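PDB 3NTK: protein tudor from Drosophila melanogaster, which probably takes part in piRNA-guided transposon repression and is needed for germ cell formation, its last extended Tudor domain recognising methylated arginine in the Piwi protein Aubergine. Local coordinates for residues D131-E136 / L155-K160. Numbering follows the deposited sequence.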
ATOM      1  N   ASP A 131       3.708  -2.390  14.441  1.00 39.58           N
ATOM      2  CA  ASP A 131       2.955  -3.640  14.453  1.00 42.84           C
ATOM      3  C   ASP A 131       1.856  -3.637  15.505  1.00 43.66           C
ATOM      4  O   ASP A 131       0.834  -4.298  15.345  1.00 44.71           O
ATOM      5  CB  ASP A 131       3.884  -4.834  14.700  1.00 45.23           C
ATOM      6  CG  ASP A 131       4.809  -5.112  13.527  1.00 49.06           C
ATOM      7  OD1 ASP A 131       4.338  -5.076  12.369  1.00 51.88           O
ATOM      8  OD2 ASP A 131       6.005  -5.382  13.761  1.00 51.29           O
ATOM      9  N   THR A 132       2.072  -2.886  16.579  1.00 44.19           N
ATOM     10  CA  THR A 132       1.112  -2.798  17.672  1.00 45.06           C
ATOM     11  C   THR A 132      -0.016  -1.808  17.383  1.00 44.89           C
ATOM     12  O   THR A 132      -1.077  -1.865  18.007  1.00 43.20           O
ATOM     13  CB  THR A 132       1.820  -2.366  18.977  1.00 45.28           C
ATOM     14  OG1 THR A 132       2.801  -3.347  19.332  1.00 47.67           O
ATOM     15  CG2 THR A 132       0.824  -2.219  20.114  1.00 47.03           C
ATOM     16  N   ARG A 133       0.212  -0.911  16.429  1.00 44.21           N
ATOM     17  CA  ARG A 133      -0.771   0.115  16.097  1.00 44.13           C
ATOM     18  C   ARG A 133      -1.111   0.164  14.607  1.00 43.79           C
ATOM     19  O   ARG A 133      -1.399   1.232  14.071  1.00 44.09           O
ATOM     20  CB  ARG A 133      -0.230   1.476  16.545  1.00 43.88           C
ATOM     21  CG  ARG A 133       0.291   1.489  17.979  1.00 43.85           C
ATOM     22  CD  ARG A 133       1.047   2.772  18.296  1.00 42.87           C
ATOM     23  NE  ARG A 133       1.484   2.839  19.692  1.00 42.22           N
ATOM     24  CZ  ARG A 133       2.351   1.999  20.256  1.00 42.09           C
ATOM     25  NH1 ARG A 133       2.891   1.014  19.549  1.00 40.32           N
ATOM     26  NH2 ARG A 133       2.678   2.146  21.534  1.00 41.39           N
ATOM     27  N   PHE A 134      -1.097  -0.990  13.948  1.00 44.48           N
ATOM     28  CA  PHE A 134      -1.374  -1.047  12.516  1.00 46.42           C
ATOM     29  C   PHE A 134      -2.642  -0.342  12.046  1.00 46.58           C
ATOM     30  O   PHE A 134      -2.663   0.228  10.957  1.00 47.90           O
ATOM     31  CB  PHE A 134      -1.400  -2.501  12.030  1.00 47.52           C
ATOM     32  CG  PHE A 134      -0.215  -2.875  11.178  1.00 49.48           C
ATOM     33  CD1 PHE A 134       0.198  -2.045  10.138  1.00 49.32           C
ATOM     34  CD2 PHE A 134       0.484  -4.056  11.409  1.00 49.71           C
ATOM     35  CE1 PHE A 134       1.289  -2.384   9.340  1.00 49.22           C
ATOM     36  CE2 PHE A 134       1.578  -4.404  10.615  1.00 51.07           C
ATOM     37  CZ  PHE A 134       1.980  -3.564   9.578  1.00 49.97           C
ATOM     38  N   SER A 135      -3.694  -0.371  12.854  1.00 45.91           N
ATOM     39  CA  SER A 135      -4.945   0.269  12.462  1.00 45.14           C
ATOM     40  C   SER A 135      -5.049   1.721  12.916  1.00 43.09           C
ATOM     41  O   SER A 135      -6.009   2.416  12.576  1.00 42.79           O
ATOM     42  CB  SER A 135      -6.134  -0.525  13.014  1.00 45.51           C
ATOM     43  OG  SER A 135      -6.074  -0.605  14.427  1.00 47.05           O
ATOM     44  N   GLU A 136      -4.060   2.184  13.672  1.00 39.65           N
ATOM     45  CA  GLU A 136      -4.083   3.550  14.174  1.00 37.27           C
ATOM     46  C   GLU A 136      -3.638   4.577  13.142  1.00 34.62           C
ATOM     47  O   GLU A 136      -2.941   4.256  12.180  1.00 31.36           O
ATOM     48  CB  GLU A 136      -3.208   3.676  15.420  1.00 40.25           C
ATOM     49  CG  GLU A 136      -3.497   2.629  16.480  1.00 44.06           C
ATOM     50  CD  GLU A 136      -3.177   3.119  17.875  1.00 47.27           C
ATOM     51  OE1 GLU A 136      -2.110   3.740  18.055  1.00 48.65           O
ATOM     52  OE2 GLU A 136      -3.988   2.880  18.793  1.00 51.06           O
ATOM     53  N   LEU A 155       7.736  11.070   9.711  1.00 24.20           N
ATOM     54  CA  LEU A 155       6.610  10.421  10.369  1.00 24.27           C
ATOM     55  C   LEU A 155       6.257  11.009  11.733  1.00 24.06           C
ATOM     56  O   LEU A 155       7.137  11.358  12.527  1.00 24.01           O
ATOM     57  CB  LEU A 155       6.910   8.924  10.510  1.00 26.32           C
ATOM     58  CG  LEU A 155       5.833   7.993  11.075  1.00 26.86           C
ATOM     59  CD1 LEU A 155       4.649   7.941  10.130  1.00 27.29           C
ATOM     60  CD2 LEU A 155       6.423   6.601  11.275  1.00 29.22           C
ATOM     61  N   PHE A 156       4.958  11.110  11.991  1.00 24.67           N
ATOM     62  CA  PHE A 156       4.457  11.636  13.254  1.00 24.49           C
ATOM     63  C   PHE A 156       3.382  10.725  13.825  1.00 24.99           C
ATOM     64  O   PHE A 156       2.708   9.992  13.097  1.00 23.65           O
ATOM     65  CB  PHE A 156       3.871  13.039  13.068  1.00 26.11           C
ATOM     66  CG  PHE A 156       4.855  14.045  12.540  1.00 28.87           C
ATOM     67  CD1 PHE A 156       5.286  13.990  11.219  1.00 31.23           C
ATOM     68  CD2 PHE A 156       5.367  15.037  13.372  1.00 31.59           C
ATOM     69  CE1 PHE A 156       6.217  14.907  10.732  1.00 32.70           C
ATOM     70  CE2 PHE A 156       6.299  15.960  12.894  1.00 33.19           C
ATOM     71  CZ  PHE A 156       6.724  15.893  11.571  1.00 33.39           C
ATOM     72  N   TYR A 157       3.227  10.774  15.141  1.00 25.14           N
ATOM     73  CA  TYR A 157       2.218   9.976  15.819  1.00 26.79           C
ATOM     74  C   TYR A 157       1.582  10.915  16.839  1.00 29.22           C
ATOM     75  O   TYR A 157       2.271  11.471  17.692  1.00 28.17           O
ATOM     76  CB  TYR A 157       2.863   8.776  16.505  1.00 27.55           C
ATOM     77  CG  TYR A 157       1.869   7.867  17.179  1.00 31.31           C
ATOM     78  CD1 TYR A 157       0.828   7.277  16.460  1.00 33.06           C
ATOM     79  CD2 TYR A 157       1.966   7.597  18.542  1.00 34.60           C
ATOM     80  CE1 TYR A 157      -0.094   6.440  17.086  1.00 36.84           C
ATOM     81  CE2 TYR A 157       1.057   6.764  19.175  1.00 36.44           C
ATOM     82  CZ  TYR A 157       0.033   6.191  18.446  1.00 37.09           C
ATOM     83  OH  TYR A 157      -0.857   5.371  19.087  1.00 39.40           O
ATOM     84  N   GLN A 158       0.269  11.097  16.735  1.00 32.40           N
ATOM     85  CA  GLN A 158      -0.444  12.017  17.611  1.00 34.80           C
ATOM     86  C   GLN A 158       0.130  13.411  17.350  1.00 35.13           C
ATOM     87  O   GLN A 158       0.247  14.239  18.250  1.00 35.54           O
ATOM     88  CB  GLN A 158      -0.270  11.620  19.076  1.00 36.96           C
ATOM     89  CG  GLN A 158      -0.984  10.328  19.439  1.00 40.70           C
ATOM     90  CD  GLN A 158      -0.928  10.032  20.922  1.00 43.72           C
ATOM     91  OE1 GLN A 158      -1.218  10.899  21.747  1.00 46.63           O
ATOM     92  NE2 GLN A 158      -0.567   8.802  21.272  1.00 45.17           N
ATOM     93  N   SER A 159       0.496  13.642  16.092  1.00 35.94           N
ATOM     94  CA  SER A 159       1.054  14.915  15.641  1.00 36.33           C
ATOM     95  C   SER A 159       2.406  15.288  16.248  1.00 35.96           C
ATOM     96  O   SER A 159       2.799  16.455  16.226  1.00 36.81           O
ATOM     97  CB  SER A 159       0.045  16.043  15.880  1.00 38.59           C
ATOM     98  OG  SER A 159      -1.113  15.844  15.084  1.00 40.70           O
ATOM     99  N   LYS A 160       3.116  14.300  16.785  1.00 34.66           N
ATOM    100  CA  LYS A 160       4.441  14.531  17.362  1.00 33.63           C
ATOM    101  C   LYS A 160       5.465  13.696  16.591  1.00 32.11           C
ATOM    102  O   LYS A 160       5.153  12.591  16.145  1.00 28.24           O
ATOM    103  CB  LYS A 160       4.467  14.120  18.835  1.00 35.98           C
ATOM    104  CG  LYS A 160       3.479  14.868  19.714  1.00 39.57           C
ATOM    105  CD  LYS A 160       3.780  16.354  19.742  1.00 42.85           C
ATOM    106  CE  LYS A 160       2.681  17.116  20.466  1.00 45.64           C
ATOM    107  NZ  LYS A 160       1.369  16.946  19.776  1.00 47.96           N
TER
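Tyr157 reaches from a strand end to the loop that follows a helix, and its phenol oxygen is where Arg133 and Glu136 converge. The side chain leaves strand 151-157 with CG anti to the backbone N (chi1 -177°), beside the carbonyl carbon, and the ring reaches across to the loop. There Tyr157 OH donates a hydrogen bond to Glu136 OE1; the modelled separation of 2.3 Å is very short, so its exact length is doubtful. The acceptor sits at the ring edge, near the ring plane, and the carboxylate is turned 24° from that plane. Glu136 OE2 stays farther off, 4.0 Å from Tyr157 OH, and the approach is made through OE1.

Arg133 meets the same hydroxyl differently. Its chain, extended from CG to NE, crosses the tyrosine at about a right angle and lays Arg133 CD 3.3 Å from Tyr157 OH and 3.6 Å from Tyr157 CZ. The guanidinium plane stands 89° from the ring, with the phenol oxygen at the guanidinium edge, 3.5 Å from Arg133 NE. The polar end is directed elsewhere: Arg133 NH1 bonds to Phe129 O, and the guanidinium makes a cation-pi contact with Phe129, whose ring also meets Tyr157 edge-to-face. With an alanine here the methylene packing beside the phenol would be gone, and Phe129 would probably be left without the hydrogen bond to its O and without its cation-pi partner, and Tyr157 less firmly placed.

Both segments turn nearby: a type I turn runs from Arg133 to Glu136, and a type I' turn from Tyr157 to Lys160 forms a tight beta hairpin. The contact is surface packing that ties this hairpin to the helix-to-strand connection between 120-131 and 137-145, within the OB-fold portion of the extended Tudor domain.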